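PDB 5TX7: D-isomer specific 2-hydroxyacid dehydrogenase family protein, which probably catalyses the NAD(P)-dependent oxidoreduction of D-2-hydroxyacids, although its natural substrate is not established. Local coordinates for residues Val5-Tyr10 with Glu41-Ala46; Ser93-Tyr98 with Asp300-Asn305; Arg245-Ala250 with Asn273-Ala278; Met172-Tyr177 with Arg188-Val193. All coordinates share one frame; numbering follows the deposited sequence.

Interaction 1 (Val5-Tyr10 with Glu41-Ala46); sequences VALDGY and ERAAGA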
loop_
_atom_site.group_PDB
_atom_site.type_symbol
_atom_site.label_atom_id
_atom_site.label_comp_id
_atom_site.label_asym_id
_atom_site.label_seq_id
_atom_site.Cartn_x
_atom_site.Cartn_y
_atom_site.Cartn_z
ATOM N N VAL A 5 1.103 36.794 -7.704
ATOM C CA VAL A 5 1.518 36.542 -6.318
ATOM C C VAL A 5 0.901 35.243 -5.786
ATOM O O VAL A 5 -0.326 35.071 -5.819
ATOM C CB VAL A 5 1.152 37.712 -5.393
ATOM C CG1 VAL A 5 1.595 37.447 -3.962
ATOM C CG2 VAL A 5 1.819 38.984 -5.891
ATOM N N ALA A 6 1.764 34.340 -5.302
ATOM C CA ALA A 6 1.326 33.142 -4.576
ATOM C C ALA A 6 1.446 33.406 -3.064
ATOM O O ALA A 6 2.552 33.619 -2.537
ATOM C CB ALA A 6 2.155 31.938 -4.989
ATOM N N LEU A 7 0.304 33.411 -2.386
ATOM C CA LEU A 7 0.244 33.756 -0.968
ATOM C C LEU A 7 0.622 32.595 -0.047
ATOM O O LEU A 7 1.052 32.825 1.073
ATOM C CB LEU A 7 -1.145 34.313 -0.599
ATOM C CG LEU A 7 -1.530 35.628 -1.286
ATOM C CD1 LEU A 7 -2.982 35.985 -0.999
ATOM C CD2 LEU A 7 -0.608 36.777 -0.873
ATOM N N ASP A 8 0.451 31.358 -0.502
ATOM C CA ASP A 8 0.920 30.200 0.266
ATOM C C ASP A 8 1.362 29.074 -0.639
ATOM O O ASP A 8 0.668 28.089 -0.792
ATOM C CB ASP A 8 -0.137 29.731 1.293
ATOM C CG ASP A 8 -1.463 29.322 0.662
ATOM O OD1 ASP A 8 -1.816 29.850 -0.417
ATOM O OD2 ASP A 8 -2.171 28.483 1.273
ATOM N N GLY A 9 2.532 29.255 -1.239
ATOM C CA GLY A 9 3.059 28.325 -2.236
ATOM C C GLY A 9 3.892 27.169 -1.705
ATOM O O GLY A 9 4.245 26.257 -2.463
ATOM N N TYR A 10 4.196 27.164 -0.415
ATOM C CA TYR A 10 5.097 26.147 0.121
ATOM C C TYR A 10 4.529 24.729 -0.013
ATOM O O TYR A 10 5.212 23.859 -0.533
ATOM C CB TYR A 10 5.463 26.438 1.573
ATOM C CG TYR A 10 6.481 25.472 2.127
ATOM C CD1 TYR A 10 7.802 25.467 1.660
ATOM C CD2 TYR A 10 6.128 24.540 3.082
ATOM C CE1 TYR A 10 8.736 24.570 2.168
ATOM C CE2 TYR A 10 7.045 23.648 3.593
ATOM C CZ TYR A 10 8.353 23.654 3.141
ATOM O OH TYR A 10 9.261 22.747 3.683
ATOM N N GLU A 41 -0.943 43.693 2.131
ATOM C CA GLU A 41 0.461 44.072 1.840
ATOM C C GLU A 41 1.066 43.288 0.683
ATOM O O GLU A 41 1.621 43.856 -0.261
ATOM C CB GLU A 41 1.363 43.800 3.045
ATOM C CG GLU A 41 1.298 44.840 4.142
ATOM C CD GLU A 41 2.221 44.520 5.312
ATOM O OE1 GLU A 41 3.137 43.664 5.149
ATOM O OE2 GLU A 41 2.012 45.137 6.397
ATOM N N ARG A 42 0.960 41.968 0.791
ATOM C CA ARG A 42 1.622 41.070 -0.137
ATOM C C ARG A 42 0.916 40.977 -1.479
ATOM O O ARG A 42 1.572 40.840 -2.532
ATOM C CB ARG A 42 1.768 39.690 0.506
ATOM C CG ARG A 42 2.711 39.722 1.702
ATOM C CD ARG A 42 2.814 38.373 2.373
ATOM N NE ARG A 42 3.682 38.423 3.550
ATOM C CZ ARG A 42 4.019 37.365 4.284
ATOM N NH1 ARG A 42 3.554 36.164 3.966
ATOM N NH2 ARG A 42 4.821 37.501 5.330
ATOM N N ALA A 43 -0.411 41.054 -1.446
ATOM C CA ALA A 43 -1.218 40.970 -2.659
ATOM C C ALA A 43 -1.296 42.301 -3.427
ATOM O O ALA A 43 -1.688 42.312 -4.604
ATOM C CB ALA A 43 -2.616 40.462 -2.326
ATOM N N ALA A 44 -0.927 43.406 -2.768
ATOM C CA ALA A 44 -0.999 44.727 -3.387
ATOM C C ALA A 44 -0.173 44.784 -4.679
ATOM O O ALA A 44 0.949 44.259 -4.737
ATOM C CB ALA A 44 -0.556 45.816 -2.411
ATOM N N GLY A 45 -0.772 45.381 -5.709
ATOM C CA GLY A 45 -0.161 45.479 -7.030
ATOM C C GLY A 45 -0.318 44.282 -7.954
ATOM O O GLY A 45 0.022 44.395 -9.138
ATOM N N ALA A 46 -0.837 43.160 -7.444
ATOM C CA ALA A 46 -0.934 41.924 -8.214
ATOM C C ALA A 46 -2.150 41.905 -9.141
ATOM O O ALA A 46 -3.259 42.176 -8.702
ATOM C CB ALA A 46 -0.997 40.731 -7.266
#

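Interaction 2 (Ser93-Tyr98 with Asp300-Asn305); sequences SNVPGY and DSTAAN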
loop_
_atom_site.group_PDB
_atom_site.type_symbol
_atom_site.label_atom_id
_atom_site.label_comp_id
_atom_site.label_asym_id
_atom_site.label_seq_id
_atom_site.Cartn_x
_atom_site.Cartn_y
_atom_site.Cartn_z
ATOM N N SER A 93 -10.918 30.830 -10.562
ATOM C CA SER A 93 -10.783 29.478 -11.084
ATOM C C SER A 93 -10.238 28.511 -10.026
ATOM O O SER A 93 -9.470 28.920 -9.136
ATOM C CB SER A 93 -9.870 29.484 -12.309
ATOM O OG SER A 93 -10.476 30.161 -13.394
ATOM N N ASN A 94 -10.631 27.236 -10.138
ATOM C CA ASN A 94 -10.019 26.158 -9.338
ATOM C C ASN A 94 -9.365 25.125 -10.248
ATOM O O ASN A 94 -9.258 25.352 -11.450
ATOM C CB ASN A 94 -11.057 25.534 -8.384
ATOM C CG ASN A 94 -12.098 24.694 -9.094
ATOM O OD1 ASN A 94 -12.223 24.704 -10.333
ATOM N ND2 ASN A 94 -12.870 23.965 -8.304
ATOM N N VAL A 95 -8.911 24.013 -9.669
ATOM C CA VAL A 95 -8.359 22.899 -10.424
ATOM C C VAL A 95 -9.017 21.592 -9.972
ATOM O O VAL A 95 -8.637 21.036 -8.933
ATOM C CB VAL A 95 -6.841 22.775 -10.206
ATOM C CG1 VAL A 95 -6.269 21.680 -11.103
ATOM C CG2 VAL A 95 -6.140 24.115 -10.442
ATOM N N PRO A 96 -10.007 21.094 -10.729
ATOM C CA PRO A 96 -10.539 19.756 -10.428
ATOM C C PRO A 96 -9.671 18.640 -11.016
ATOM O O PRO A 96 -8.939 18.872 -11.977
ATOM C CB PRO A 96 -11.926 19.774 -11.079
ATOM C CG PRO A 96 -11.796 20.736 -12.211
ATOM C CD PRO A 96 -10.707 21.732 -11.856
ATOM N N GLY A 97 -9.729 17.457 -10.410
ATOM C CA GLY A 97 -9.114 16.252 -10.975
ATOM C C GLY A 97 -7.614 16.027 -10.825
ATOM O O GLY A 97 -7.129 14.950 -11.169
ATOM N N TYR A 98 -6.881 17.007 -10.308
ATOM C CA TYR A 98 -5.419 16.904 -10.187
ATOM C C TYR A 98 -4.951 15.735 -9.298
ATOM O O TYR A 98 -3.868 15.200 -9.510
ATOM C CB TYR A 98 -4.806 18.225 -9.652
ATOM C CG TYR A 98 -5.046 18.468 -8.163
ATOM C CD1 TYR A 98 -4.161 17.998 -7.199
ATOM C CD2 TYR A 98 -6.137 19.210 -7.742
ATOM C CE1 TYR A 98 -4.391 18.222 -5.844
ATOM C CE2 TYR A 98 -6.389 19.449 -6.403
ATOM C CZ TYR A 98 -5.513 18.942 -5.451
ATOM O OH TYR A 98 -5.752 19.154 -4.113
ATOM N N ASP A 300 0.664 22.816 -13.455
ATOM C CA ASP A 300 0.359 22.951 -14.885
ATOM C C ASP A 300 -1.054 23.470 -15.141
ATOM O O ASP A 300 -1.241 24.364 -15.987
ATOM C CB ASP A 300 0.529 21.625 -15.618
ATOM C CG ASP A 300 1.993 21.245 -15.865
ATOM O OD1 ASP A 300 2.852 22.139 -16.057
ATOM O OD2 ASP A 300 2.278 20.013 -15.901
ATOM N N SER A 301 -2.034 22.923 -14.415
ATOM C CA SER A 301 -3.432 23.348 -14.552
ATOM C C SER A 301 -3.641 24.785 -14.099
ATOM O O SER A 301 -4.433 25.501 -14.691
ATOM C CB SER A 301 -4.376 22.429 -13.767
ATOM O OG SER A 301 -4.393 21.111 -14.293
ATOM N N THR A 302 -2.932 25.199 -13.054
ATOM C CA THR A 302 -2.911 26.598 -12.631
ATOM C C THR A 302 -2.306 27.518 -13.721
ATOM O O THR A 302 -2.832 28.613 -13.964
ATOM C CB THR A 302 -2.147 26.745 -11.308
ATOM O OG1 THR A 302 -2.805 25.933 -10.317
ATOM C CG2 THR A 302 -2.104 28.186 -10.837
ATOM N N ALA A 303 -1.231 27.082 -14.379
ATOM C CA ALA A 303 -0.677 27.846 -15.510
ATOM C C ALA A 303 -1.684 27.945 -16.667
ATOM O O ALA A 303 -1.828 29.012 -17.283
ATOM C CB ALA A 303 0.625 27.240 -15.999
ATOM N N ALA A 304 -2.399 26.843 -16.928
ATOM C CA ALA A 304 -3.453 26.820 -17.959
ATOM C C ALA A 304 -4.583 27.790 -17.672
ATOM O O ALA A 304 -5.037 28.478 -18.586
ATOM C CB ALA A 304 -4.016 25.420 -18.106
ATOM N N ASN A 305 -5.030 27.827 -16.404
ATOM C CA ASN A 305 -6.047 28.776 -15.931
ATOM C C ASN A 305 -5.623 30.233 -16.170
ATOM O O ASN A 305 -6.410 31.044 -16.648
ATOM C CB ASN A 305 -6.310 28.596 -14.413
ATOM C CG ASN A 305 -7.104 27.328 -14.067
ATOM O OD1 ASN A 305 -7.531 26.580 -14.935
ATOM N ND2 ASN A 305 -7.313 27.102 -12.777
#

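Interaction 3 (Arg245-Ala250 with Asn273-Ala278); sequences RAVAEA and NPLLSA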
loop_
_atom_site.group_PDB
_atom_site.type_symbol
_atom_site.label_atom_id
_atom_site.label_comp_id
_atom_site.label_asym_id
_atom_site.label_seq_id
_atom_site.Cartn_x
_atom_site.Cartn_y
_atom_site.Cartn_z
ATOM N N ARG A 245 -17.014 10.618 17.889
ATOM C CA ARG A 245 -17.280 9.877 19.128
ATOM C C ARG A 245 -17.659 8.422 18.852
ATOM O O ARG A 245 -17.072 7.496 19.395
ATOM C CB ARG A 245 -18.392 10.583 19.921
ATOM C CG ARG A 245 -18.850 9.897 21.204
ATOM C CD ARG A 245 -17.704 9.530 22.144
ATOM N NE ARG A 245 -16.969 10.709 22.617
ATOM C CZ ARG A 245 -16.111 10.722 23.642
ATOM N NH1 ARG A 245 -15.850 9.617 24.351
ATOM N NH2 ARG A 245 -15.505 11.865 23.968
ATOM N N ALA A 246 -18.644 8.235 17.993
ATOM C CA ALA A 246 -19.122 6.901 17.625
ATOM C C ALA A 246 -18.018 6.039 17.026
ATOM O O ALA A 246 -17.934 4.835 17.311
ATOM C CB ALA A 246 -20.294 7.004 16.665
ATOM N N VAL A 247 -17.159 6.660 16.222
ATOM C CA VAL A 247 -16.054 5.940 15.586
ATOM C C VAL A 247 -15.019 5.516 16.642
ATOM O O VAL A 247 -14.542 4.378 16.624
ATOM C CB VAL A 247 -15.447 6.777 14.441
ATOM C CG1 VAL A 247 -14.192 6.133 13.873
ATOM C CG2 VAL A 247 -16.477 6.983 13.335
ATOM N N ALA A 248 -14.687 6.414 17.572
ATOM C CA ALA A 248 -13.773 6.062 18.654
ATOM C C ALA A 248 -14.292 4.846 19.441
ATOM O O ALA A 248 -13.562 3.890 19.659
ATOM C CB ALA A 248 -13.558 7.248 19.573
ATOM N N GLU A 249 -15.561 4.893 19.829
ATOM C CA GLU A 249 -16.215 3.801 20.557
ATOM C C GLU A 249 -16.244 2.501 19.743
ATOM O O GLU A 249 -16.037 1.424 20.300
ATOM C CB GLU A 249 -17.620 4.222 21.061
ATOM C CG GLU A 249 -17.624 4.750 22.508
ATOM C CD GLU A 249 -18.704 5.811 22.835
ATOM O OE1 GLU A 249 -18.510 6.543 23.835
ATOM O OE2 GLU A 249 -19.752 5.925 22.142
ATOM N N ALA A 250 -16.459 2.597 18.432
ATOM C CA ALA A 250 -16.429 1.405 17.542
ATOM C C ALA A 250 -15.055 0.769 17.431
ATOM O O ALA A 250 -14.938 -0.454 17.313
ATOM C CB ALA A 250 -16.944 1.746 16.144
ATOM N N ASN A 273 -9.060 14.989 21.372
ATOM C CA ASN A 273 -9.876 14.432 20.279
ATOM C C ASN A 273 -9.975 12.928 20.536
ATOM O O ASN A 273 -8.945 12.281 20.728
ATOM C CB ASN A 273 -9.215 14.700 18.917
ATOM C CG ASN A 273 -10.099 14.311 17.729
ATOM O OD1 ASN A 273 -10.628 13.202 17.669
ATOM N ND2 ASN A 273 -10.237 15.224 16.758
ATOM N N PRO A 274 -11.202 12.366 20.548
ATOM C CA PRO A 274 -11.316 10.939 20.908
ATOM C C PRO A 274 -10.594 9.996 19.934
ATOM O O PRO A 274 -10.165 8.911 20.330
ATOM C CB PRO A 274 -12.834 10.682 20.903
ATOM C CG PRO A 274 -13.401 11.765 20.039
ATOM C CD PRO A 274 -12.520 12.959 20.233
ATOM N N LEU A 275 -10.417 10.423 18.683
ATOM C CA LEU A 275 -9.706 9.614 17.687
ATOM C C LEU A 275 -8.198 9.504 17.909
ATOM O O LEU A 275 -7.583 8.569 17.386
ATOM C CB LEU A 275 -10.052 10.079 16.268
ATOM C CG LEU A 275 -11.543 9.876 15.918
ATOM C CD1 LEU A 275 -11.924 10.642 14.658
ATOM C CD2 LEU A 275 -11.911 8.402 15.812
ATOM N N LEU A 276 -7.615 10.394 18.712
ATOM C CA LEU A 276 -6.196 10.284 19.104
ATOM C C LEU A 276 -5.933 9.335 20.281
ATOM O O LEU A 276 -4.787 8.953 20.511
ATOM C CB LEU A 276 -5.603 11.663 19.391
ATOM C CG LEU A 276 -5.320 12.487 18.148
ATOM C CD1 LEU A 276 -5.143 13.952 18.515
ATOM C CD2 LEU A 276 -4.077 11.984 17.412
ATOM N N SER A 277 -6.979 8.964 21.016
ATOM C CA SER A 277 -6.877 7.980 22.105
ATOM C C SER A 277 -7.391 6.594 21.701
ATOM O O SER A 277 -7.276 5.643 22.489
ATOM C CB SER A 277 -7.677 8.459 23.326
ATOM O OG SER A 277 -7.433 9.826 23.603
ATOM N N ALA A 278 -7.973 6.481 20.508
ATOM C CA ALA A 278 -8.625 5.237 20.075
ATOM C C ALA A 278 -7.595 4.242 19.562
ATOM O O ALA A 278 -6.649 4.634 18.864
ATOM C CB ALA A 278 -9.646 5.521 18.968
#

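Interaction 4 (Met172-Tyr177 with Arg188-Val193); sequences MNVIAY and RPFEHV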
loop_
_atom_site.group_PDB
_atom_site.type_symbol
_atom_site.label_atom_id
_atom_site.label_comp_id
_atom_site.label_asym_id
_atom_site.label_seq_id
_atom_site.Cartn_x
_atom_site.Cartn_y
_atom_site.Cartn_z
ATOM N N MET A 172 -11.230 -7.791 -4.415
ATOM C CA MET A 172 -12.357 -7.383 -3.583
ATOM C C MET A 172 -13.617 -7.257 -4.437
ATOM O O MET A 172 -13.551 -6.936 -5.620
ATOM C CB MET A 172 -12.099 -6.035 -2.900
ATOM C CG MET A 172 -10.817 -5.938 -2.121
ATOM S SD MET A 172 -10.521 -4.354 -1.312
ATOM C CE MET A 172 -11.663 -4.561 0.064
ATOM N N ASN A 173 -14.760 -7.497 -3.808
ATOM C CA ASN A 173 -16.035 -7.142 -4.381
ATOM C C ASN A 173 -16.184 -5.666 -4.145
ATOM O O ASN A 173 -15.670 -5.150 -3.152
ATOM C CB ASN A 173 -17.174 -7.872 -3.690
ATOM C CG ASN A 173 -16.992 -9.368 -3.724
ATOM O OD1 ASN A 173 -17.102 -9.967 -4.760
ATOM N ND2 ASN A 173 -16.716 -9.974 -2.598
ATOM N N VAL A 174 -16.887 -4.995 -5.048
ATOM C CA VAL A 174 -17.105 -3.561 -4.970
ATOM C C VAL A 174 -18.609 -3.278 -4.970
ATOM O O VAL A 174 -19.367 -3.855 -5.746
ATOM C CB VAL A 174 -16.431 -2.825 -6.137
ATOM C CG1 VAL A 174 -16.610 -1.326 -6.014
ATOM C CG2 VAL A 174 -14.948 -3.176 -6.200
ATOM N N ILE A 175 -19.023 -2.400 -4.065
ATOM C CA ILE A 175 -20.347 -1.815 -4.078
ATOM C C ILE A 175 -20.212 -0.314 -3.885
ATOM O O ILE A 175 -19.350 0.143 -3.151
ATOM C CB ILE A 175 -21.274 -2.451 -3.023
ATOM C CG1 ILE A 175 -20.772 -2.182 -1.588
ATOM C CG2 ILE A 175 -21.401 -3.951 -3.290
ATOM C CD1 ILE A 175 -21.639 -2.849 -0.540
ATOM N N ALA A 176 -21.054 0.449 -4.569
ATOM C CA ALA A 176 -20.965 1.899 -4.566
ATOM C C ALA A 176 -22.300 2.535 -4.242
ATOM O O ALA A 176 -23.318 2.120 -4.787
ATOM C CB ALA A 176 -20.488 2.374 -5.922
ATOM N N TYR A 177 -22.289 3.520 -3.340
ATOM C CA TYR A 177 -23.413 4.431 -3.156
ATOM C C TYR A 177 -23.133 5.583 -4.092
ATOM O O TYR A 177 -22.219 6.371 -3.864
ATOM C CB TYR A 177 -23.559 4.917 -1.705
ATOM C CG TYR A 177 -24.639 5.974 -1.538
ATOM C CD1 TYR A 177 -25.966 5.674 -1.820
ATOM C CD2 TYR A 177 -24.329 7.288 -1.128
ATOM C CE1 TYR A 177 -26.973 6.630 -1.702
ATOM C CE2 TYR A 177 -25.327 8.260 -1.011
ATOM C CZ TYR A 177 -26.655 7.923 -1.298
ATOM O OH TYR A 177 -27.666 8.867 -1.194
ATOM N N ARG A 188 -16.374 -6.907 -12.648
ATOM C CA ARG A 188 -17.288 -7.579 -11.746
ATOM C C ARG A 188 -16.481 -8.363 -10.714
ATOM O O ARG A 188 -15.347 -8.726 -10.999
ATOM C CB ARG A 188 -18.199 -8.498 -12.561
ATOM C CG ARG A 188 -19.130 -7.760 -13.521
ATOM C CD ARG A 188 -20.112 -6.837 -12.789
ATOM N NE ARG A 188 -21.070 -6.226 -13.706
ATOM C CZ ARG A 188 -20.982 -5.012 -14.262
ATOM N NH1 ARG A 188 -19.951 -4.184 -14.033
ATOM N NH2 ARG A 188 -21.962 -4.627 -15.089
ATOM N N PRO A 189 -17.013 -8.615 -9.519
ATOM C CA PRO A 189 -18.362 -8.211 -9.076
ATOM C C PRO A 189 -18.463 -6.735 -8.706
ATOM O O PRO A 189 -17.602 -6.209 -8.000
ATOM C CB PRO A 189 -18.593 -9.072 -7.814
ATOM C CG PRO A 189 -17.527 -10.125 -7.876
ATOM C CD PRO A 189 -16.356 -9.429 -8.488
ATOM N N PHE A 190 -19.494 -6.079 -9.231
ATOM C CA PHE A 190 -19.801 -4.697 -8.911
ATOM C C PHE A 190 -21.297 -4.548 -8.807
ATOM O O PHE A 190 -22.019 -5.184 -9.559
ATOM C CB PHE A 190 -19.292 -3.747 -9.984
ATOM C CG PHE A 190 -19.737 -2.331 -9.773
ATOM C CD1 PHE A 190 -19.065 -1.513 -8.884
ATOM C CD2 PHE A 190 -20.855 -1.826 -10.432
ATOM C CE1 PHE A 190 -19.482 -0.203 -8.657
ATOM C CE2 PHE A 190 -21.277 -0.521 -10.215
ATOM C CZ PHE A 190 -20.582 0.297 -9.328
ATOM N N GLU A 191 -21.753 -3.687 -7.902
ATOM C CA GLU A 191 -23.172 -3.416 -7.736
ATOM C C GLU A 191 -23.402 -2.022 -7.119
ATOM O O GLU A 191 -22.627 -1.565 -6.286
ATOM C CB GLU A 191 -23.750 -4.513 -6.848
ATOM C CG GLU A 191 -25.252 -4.585 -6.732
ATOM C CD GLU A 191 -25.696 -5.631 -5.709
ATOM O OE1 GLU A 191 -24.965 -6.636 -5.505
ATOM O OE2 GLU A 191 -26.783 -5.445 -5.107
ATOM N N HIS A 192 -24.438 -1.333 -7.574
ATOM C CA HIS A 192 -24.924 -0.111 -6.913
ATOM C C HIS A 192 -25.825 -0.466 -5.727
ATOM O O HIS A 192 -26.674 -1.337 -5.842
ATOM C CB HIS A 192 -25.703 0.784 -7.883
ATOM C CG HIS A 192 -24.841 1.467 -8.889
ATOM N ND1 HIS A 192 -24.914 1.198 -10.239
ATOM C CD2 HIS A 192 -23.870 2.393 -8.742
ATOM C CE1 HIS A 192 -24.035 1.945 -10.881
ATOM N NE2 HIS A 192 -23.390 2.683 -9.996
ATOM N N VAL A 193 -25.650 0.228 -4.613
ATOM C CA VAL A 193 -26.456 -0.007 -3.412
ATOM C C VAL A 193 -26.886 1.294 -2.764
ATOM O O VAL A 193 -26.242 2.316 -2.949
ATOM C CB VAL A 193 -25.679 -0.824 -2.350
ATOM C CG1 VAL A 193 -25.346 -2.211 -2.882
ATOM C CG2 VAL A 193 -24.408 -0.107 -1.897
#

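Interaction 1 (Val5-Tyr10 with Glu41-Ala46)
Val5, at the end of strand 3-6, applies both methyls, and Leu7, just beyond it, one, to the last turn of helix 39-43 and the turn after it. Val5 CG2, anti to the carbonyl carbon, sits 3.6 Å from Ala46 CB, tip to tip. The other branch, CG1, is anti to the backbone N (chi1 -180°) and lies 3.7 Å from Arg42 O, so the valine touches both the last helical turn and the closing residue of the beta turn. Leu7 CD2 comes in obliquely, 4.0 Å from Arg42 CB and 4.4 Å from Ala43 CB. It therefore meets the base of the arginine, whose chain runs on extended and takes its charge away to a hydrogen bond from NH1 to Thr34 OG1. No hydrogen bond crosses between Val5-Tyr10 and Glu41-Ala46; the contact is apolar. Ala46 is placed by a type II turn from Ala43, closed by Ala46 N to Ala43 O at 3.1 Å, with Gly45 at the positive phi of the turn. Further out, the backbone of Val5 pairs with Val48 and Leu50, that of Ala6 with Val29 and His31, and Ala43 also leans on Val49. Helix 39-43 thus lies against strand 3-6 while linking strand 27-30 to strand 48-51, a beta-alpha-beta crossover of the five-stranded parallel, flavodoxin-like domain, which in relatives contributes to substrate binding.

Interaction 2 (Ser93-Tyr98 with Asp300-Asn305)
Asn305 ND2 is gripped by two acceptors, Asn94 O in the loop and Ser71 OG on strand 69-72. The bond from Asn305 ND2 to Asn94 O is 2.9 Å long with an angle of 154° at the hydrogen. Asn94 O lies close to the amide plane of Asn305, whereas ND2 stands above the carbonyl plane of Asn94, well off the lone pairs. On the other side of the amide, OD1 is bonded to Asn316 ND2, so both ends of this buried group are held; Asn94 O, a pure acceptor, supports the modelled amide orientation. Its CG lies anti to the carbonyl carbon (chi1 -73°), which swings the amide off the helix toward the loop, where Ser93 CB rests 3.5 Å from Asn305 ND2. Ser93 OG is engaged by Val315 O. About one turn earlier on the helix, Ser301 and Thr302 receive the two methyls of Val95: CG1, anti to the backbone N, meets Ser301 CB at 3.4 Å, and CG2 faces Thr302 OG1 at 3.8 Å, the Val95 and Thr302 side chains crossing at about a right angle. Thr302 OG1 is bonded to Leu298 O, back along its own helix, so the valine meets a hydroxyl already engaged. The loop is steadied by Val95 O on Thr75 OG1 and Asn94 ND2 on Thr75 O. Helix 292-310 thereby docks against the end of strand 92-93 and the loop leading into helix 100-116, as the C-terminal helix does in D-2-hydroxyacid dehydrogenases when the chain returns from the NAD-binding domain to complete the substrate-binding one.

Interaction 3 (Arg245-Ala250 with Asn273-Ala278)
Leu275 holds CG anti to the carbonyl carbon (chi1 -64°) and CD1 extended, which turns CD2 toward helix 244-253. There CD2 settles 3.8 Å from Val247 CG1, the branch anti to its own backbone N, the Val247 and Leu275 side chains crossing obliquely; CD2 is equally close to Ala248 N. Arg245 leaves its helix with CG anti to the backbone N but then bends twice (chi2 51°, chi3 62°), and the fold brings one guanidinium face over Pro274 CB, 4.2 Å from NH2 and displaced toward the rim. Between the Leu275 and Arg245 contacts lies Ala248, whose small CB is the central piece: it abuts Pro274 CB at 3.8 Å and Ala278 CB at 4.3 Å, letting the two backbones come near. Across the contact Pro274 and Ala278 both aim their CB atoms at the helix. The short, weakly bonded helix 274-277 is started by Asn273, whose OD1 takes Leu275 N on a lone pair at 3.0 Å as an N-cap. Outward, Val247 packs on Leu224 of helix 221-225 and on Leu256, and Leu275 on Leu261, the last two on strand 256-261 of the Rossmann-type sheet. With no hydrogen bond between Arg245-Ala250 and Asn273-Ala278, the contact depends on fit between methyl and methylene groups, and the cationic group of Arg245 enters only by setting one guanidinium face, near its rim, over Pro274 CB on the exposed side.

Interaction 4 (Met172-Tyr177 with Arg188-Val193)
Phe190 leaves strand 190-192 with CB on the sheet face it shares with Val174, Ala176 and His192, and CG anti to the backbone N sends the ring along the neighbouring strand. CD1 meets Val174 CG1 at 3.8 Å, the methyl lying in the ring plane at the edge. One atom further, CE1 is 3.9 Å from Ala176 CB, and CZ at the tip is nearly as close to the same methyl. The far edge belongs to His192: CE2 stands over one face of the imidazole, toward its rim. Phe156, from the turn after strand 150-154, also meets the phenylalanine ring, their planes about 20° apart. Strands 173-177 and 190-192 run parallel, 18° apart, in the usual ladder. Val174 N gives to Pro189 O and Glu191 N to Val174 O, followed by Ala176 N to Glu191 O at 3.1 Å and Val193 N to Ala176 O at 3.0 Å; the last is the straightest, at 169°. This is one margin of the Rossmann-type sheet, where strand 173-177 follows the probable dinucleotide-binding GxGxxG turn and helix 158-169, and strand 190-192 is outermost within the chain. The opposite face carries Ile175 and Glu191. Ile175 CB rests 4.1 Å from Val193 CG2, the valine branch lying between its backbone N and carbonyl carbon, and both residues pack on helix 195-201. At the end of the ladder, Tyr177 CD1 brings its ring edge to Val193 O, at 3.6 Å.

Along the chain the order is interaction 1, then the opening of interaction 2, then interactions 4 and 3 in turn, both falling between the halves of interaction 2. Interactions 1 and 2 belong to the five-stranded parallel domain, their centres about 18 Å apart. Interactions 3 and 4 belong to the seven-stranded NAD-binding domain, with centres about 28 Å apart: 172-177 and 188-193 form one margin of that sheet, while 245-250 and 273-278 pack beside strand 256-261 near the other. Interactions 1 and 4 are farthest apart, about 46 Å between centres. Because interactions 4 and 3 fall between its halves, interaction 2 joins chain from before and after the seven-stranded sheet, consistent with a two-domain enzyme.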